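Local coordinates for protein probable chitinase A (Chromobacterium violaceum, PDB 4TX8) that probably hydrolyses internal glycosidic bonds of chitin as a family 18 endochitinase, and carries a carbohydrate-binding module beside its catalytic barrel, at residues P342-S351 and Y388-S398. Sequence-based numbering, arbitrary orientation.
Sequences PDQVAFGVPS and YPAFRGVMTWS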
loop_
_atom_site.group_PDB
_atom_site.type_symbol
_atom_site.label_atom_id
_atom_site.label_comp_id
_atom_site.label_asym_id
_atom_site.label_seq_id
_atom_site.Cartn_x
_atom_site.Cartn_y
_atom_site.Cartn_z
ATOM N N PRO A 342 -0.067 1.474 -18.161
ATOM C CA PRO A 342 -0.914 0.657 -17.285
ATOM C C PRO A 342 -0.112 -0.165 -16.275
ATOM O O PRO A 342 -0.583 -0.358 -15.154
ATOM C CB PRO A 342 -1.652 -0.254 -18.266
ATOM C CG PRO A 342 -1.714 0.546 -19.533
ATOM C CD PRO A 342 -0.420 1.311 -19.584
ATOM N N ASP A 343 1.082 -0.622 -16.648
ATOM C CA ASP A 343 1.894 -1.423 -15.733
ATOM C C ASP A 343 2.455 -0.589 -14.580
ATOM O O ASP A 343 3.051 -1.134 -13.651
ATOM C CB ASP A 343 3.040 -2.118 -16.481
ATOM C CG ASP A 343 4.031 -1.137 -17.092
ATOM O OD1 ASP A 343 4.863 -0.575 -16.347
ATOM O OD2 ASP A 343 3.993 -0.946 -18.325
ATOM N N GLN A 344 2.261 0.727 -14.643
ATOM C CA GLN A 344 2.735 1.634 -13.599
ATOM C C GLN A 344 1.621 2.060 -12.655
ATOM O O GLN A 344 1.839 2.870 -11.751
ATOM C CB GLN A 344 3.359 2.888 -14.210
ATOM C CG GLN A 344 4.669 2.675 -14.933
ATOM C CD GLN A 344 5.182 3.962 -15.543
ATOM O OE1 GLN A 344 4.604 4.482 -16.496
ATOM N NE2 GLN A 344 6.261 4.497 -14.981
ATOM N N VAL A 345 0.420 1.536 -12.872
ATOM C CA VAL A 345 -0.739 2.010 -12.131
ATOM C C VAL A 345 -1.481 0.880 -11.420
ATOM O O VAL A 345 -1.765 -0.169 -12.003
ATOM C CB VAL A 345 -1.723 2.758 -13.059
ATOM C CG1 VAL A 345 -2.905 3.301 -12.268
ATOM C CG2 VAL A 345 -1.007 3.893 -13.789
ATOM N N ALA A 346 -1.778 1.110 -10.146
ATOM C CA ALA A 346 -2.594 0.209 -9.349
ATOM C C ALA A 346 -3.517 1.065 -8.488
ATOM O O ALA A 346 -3.353 2.284 -8.439
ATOM C CB ALA A 346 -1.720 -0.696 -8.492
ATOM N N PHE A 347 -4.492 0.457 -7.820
ATOM C CA PHE A 347 -5.317 1.240 -6.905
ATOM C C PHE A 347 -5.227 0.735 -5.465
ATOM O O PHE A 347 -5.159 -0.468 -5.212
ATOM C CB PHE A 347 -6.780 1.288 -7.378
ATOM C CG PHE A 347 -7.421 -0.057 -7.616
ATOM C CD1 PHE A 347 -7.914 -0.810 -6.559
ATOM C CD2 PHE A 347 -7.598 -0.532 -8.907
ATOM C CE1 PHE A 347 -8.531 -2.031 -6.781
ATOM C CE2 PHE A 347 -8.216 -1.752 -9.138
ATOM C CZ PHE A 347 -8.683 -2.503 -8.074
ATOM N N GLY A 348 -5.207 1.681 -4.527
ATOM C CA GLY A 348 -5.093 1.375 -3.112
ATOM C C GLY A 348 -6.407 1.476 -2.360
ATOM O O GLY A 348 -7.132 2.468 -2.474
ATOM N N VAL A 349 -6.706 0.443 -1.579
ATOM C CA VAL A 349 -7.962 0.345 -0.842
ATOM C C VAL A 349 -7.692 -0.139 0.588
ATOM O O VAL A 349 -6.615 -0.655 0.869
ATOM C CB VAL A 349 -8.939 -0.625 -1.541
ATOM C CG1 VAL A 349 -9.375 -0.073 -2.899
ATOM C CG2 VAL A 349 -8.285 -1.990 -1.706
ATOM N N PRO A 350 -8.658 0.044 1.503
ATOM C CA PRO A 350 -8.514 -0.551 2.841
ATOM C C PRO A 350 -8.718 -2.061 2.785
ATOM O O PRO A 350 -9.517 -2.517 1.972
ATOM C CB PRO A 350 -9.628 0.123 3.653
ATOM C CG PRO A 350 -9.997 1.347 2.865
ATOM C CD PRO A 350 -9.804 0.966 1.434
ATOM N N SER A 351 -8.020 -2.828 3.615
ATOM C CA SER A 351 -8.170 -4.280 3.569
ATOM C C SER A 351 -9.448 -4.714 4.273
ATOM O O SER A 351 -9.954 -5.812 4.033
ATOM C CB SER A 351 -6.952 -4.978 4.186
ATOM O OG SER A 351 -6.786 -4.634 5.550
ATOM N N TYR A 388 -6.842 -2.536 -20.620
ATOM C CA TYR A 388 -5.460 -2.492 -20.157
ATOM C C TYR A 388 -5.046 -3.848 -19.608
ATOM O O TYR A 388 -5.096 -4.068 -18.395
ATOM C CB TYR A 388 -5.269 -1.427 -19.078
ATOM C CG TYR A 388 -5.846 -0.078 -19.420
ATOM C CD1 TYR A 388 -5.352 0.662 -20.487
ATOM C CD2 TYR A 388 -6.874 0.463 -18.665
ATOM C CE1 TYR A 388 -5.877 1.899 -20.795
ATOM C CE2 TYR A 388 -7.403 1.696 -18.964
ATOM C CZ TYR A 388 -6.902 2.409 -20.027
ATOM O OH TYR A 388 -7.435 3.636 -20.319
ATOM N N PRO A 389 -4.633 -4.763 -20.497
ATOM C CA PRO A 389 -4.247 -6.110 -20.064
ATOM C C PRO A 389 -3.050 -6.121 -19.110
ATOM O O PRO A 389 -2.864 -7.103 -18.392
ATOM C CB PRO A 389 -3.908 -6.823 -21.383
ATOM C CG PRO A 389 -3.675 -5.728 -22.379
ATOM C CD PRO A 389 -4.565 -4.604 -21.961
ATOM N N ALA A 390 -2.266 -5.046 -19.089
ATOM C CA ALA A 390 -1.089 -4.988 -18.228
ATOM C C ALA A 390 -1.281 -4.108 -16.989
ATOM O O ALA A 390 -0.300 -3.722 -16.355
ATOM C CB ALA A 390 0.117 -4.506 -19.024
ATOM N N PHE A 391 -2.529 -3.790 -16.647
ATOM C CA PHE A 391 -2.813 -3.040 -15.421
ATOM C C PHE A 391 -2.170 -3.749 -14.229
ATOM O O PHE A 391 -2.335 -4.956 -14.066
ATOM C CB PHE A 391 -4.322 -2.885 -15.208
ATOM C CG PHE A 391 -4.680 -2.019 -14.032
ATOM C CD1 PHE A 391 -4.635 -0.637 -14.134
ATOM C CD2 PHE A 391 -5.051 -2.585 -12.822
ATOM C CE1 PHE A 391 -4.956 0.164 -13.050
ATOM C CE2 PHE A 391 -5.375 -1.789 -11.734
ATOM C CZ PHE A 391 -5.327 -0.414 -11.849
ATOM N N ARG A 392 -1.427 -3.002 -13.414
ATOM C CA ARG A 392 -0.544 -3.611 -12.417
ATOM C C ARG A 392 -1.288 -4.303 -11.272
ATOM O O ARG A 392 -0.890 -5.385 -10.844
ATOM C CB ARG A 392 0.420 -2.568 -11.847
ATOM C CG ARG A 392 1.463 -3.149 -10.893
ATOM C CD ARG A 392 2.349 -4.197 -11.577
ATOM N NE ARG A 392 3.288 -3.598 -12.523
ATOM C CZ ARG A 392 4.331 -4.231 -13.053
ATOM N NH1 ARG A 392 4.579 -5.495 -12.733
ATOM N NH2 ARG A 392 5.132 -3.602 -13.904
ATOM N N GLY A 393 -2.355 -3.692 -10.763
ATOM C CA GLY A 393 -3.180 -4.381 -9.786
ATOM C C GLY A 393 -3.694 -3.611 -8.581
ATOM O O GLY A 393 -4.300 -2.544 -8.716
ATOM N N VAL A 394 -3.461 -4.174 -7.396
ATOM C CA VAL A 394 -4.110 -3.718 -6.170
ATOM C C VAL A 394 -3.125 -3.516 -5.016
ATOM O O VAL A 394 -2.254 -4.354 -4.776
ATOM C CB VAL A 394 -5.198 -4.726 -5.719
ATOM C CG1 VAL A 394 -5.885 -4.263 -4.437
ATOM C CG2 VAL A 394 -6.227 -4.945 -6.826
ATOM N N MET A 395 -3.266 -2.396 -4.310
ATOM C CA MET A 395 -2.547 -2.174 -3.058
ATOM C C MET A 395 -3.533 -2.122 -1.900
ATOM O O MET A 395 -4.657 -1.645 -2.063
ATOM C CB MET A 395 -1.726 -0.878 -3.115
ATOM C CG MET A 395 -1.041 -0.480 -1.803
ATOM S SD MET A 395 -2.106 0.428 -0.645
ATOM C CE MET A 395 -1.744 2.133 -1.089
ATOM N N THR A 396 -3.105 -2.602 -0.730
ATOM C CA THR A 396 -3.924 -2.528 0.478
ATOM C C THR A 396 -3.160 -2.188 1.741
ATOM O O THR A 396 -2.054 -2.678 1.961
ATOM C CB THR A 396 -4.640 -3.855 0.788
ATOM O OG1 THR A 396 -4.361 -4.813 -0.238
ATOM C CG2 THR A 396 -6.107 -3.630 0.910
ATOM N N TRP A 397 -3.784 -1.370 2.578
ATOM C CA TRP A 397 -3.452 -1.310 3.989
ATOM C C TRP A 397 -4.422 -2.239 4.708
ATOM O O TRP A 397 -5.605 -1.925 4.785
ATOM C CB TRP A 397 -3.578 0.113 4.527
ATOM C CG TRP A 397 -3.130 0.270 5.944
ATOM C CD1 TRP A 397 -3.897 0.165 7.068
ATOM C CD2 TRP A 397 -1.802 0.563 6.390
ATOM N NE1 TRP A 397 -3.127 0.376 8.189
ATOM C CE2 TRP A 397 -1.836 0.619 7.799
ATOM C CE3 TRP A 397 -0.588 0.783 5.735
ATOM C CZ2 TRP A 397 -0.702 0.885 8.563
ATOM C CZ3 TRP A 397 0.541 1.047 6.498
ATOM C CH2 TRP A 397 0.474 1.097 7.896
ATOM N N SER A 398 -3.958 -3.375 5.230
ATOM C CA SER A 398 -2.554 -3.763 5.256
ATOM C C SER A 398 -2.438 -5.279 5.317
ATOM O O SER A 398 -3.435 -5.977 5.505
ATOM C CB SER A 398 -1.848 -3.156 6.469
ATOM O OG SER A 398 -2.409 -3.671 7.669
HETATM O O HOH W 1 6.107 -1.011 -13.908
#
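Tyr388 meets Pro342 obliquely, its CD1 lying 3.8 Å from Pro342 CG, and opens the type I turn that ends at Phe391. The Phe391 ring lies beneath Val345 O, which sits 3.4 Å above the ring plane and toward its rim; a chi1 of -175° sets CG beside the carbonyl carbon and carries the ring there. That ring then meets Phe347 rim to rim, with neither ring over the other's face. Arg392 uses its backbone N on Val345 O and, weakly, on Pro342 O. Its side chain bends at chi2 and chi3, bringing NE to 2.7 Å from Asp343 O, a nearly straight bond (165°) in both the carbonyl and guanidinium planes. Arg392 NH2 makes a long salt bridge to Asp343 OD1 (3.9 Å); the stronger partner of this carboxylate is Arg341, through OD2.

From Gly393 the two strands run parallel: Phe347 N bonds to Gly393 O, Met395 N to Phe347 O at 2.8 Å, and Val349 N to Met395 O. Val394 sets CG2 3.7 Å from Phe347 CZ, on the face covered by helix 363-375, whereas Met395 turns to the other face, its SD 4.0 Å from Gly348 CA. Thr396 CG2 packs against Val349 and Ser351. Ser351 N closes the ladder on Trp397 O, where a cis peptide leads into Ser398, the N-cap of helix 399-404.

These are neighbouring strands of the TIM barrel characteristic of family 18 chitinases. The chemistry implies a backbone ladder sealed by apolar side chains toward the helices, with Arg392 gripping a main-chain carbonyl more closely than the carboxylate.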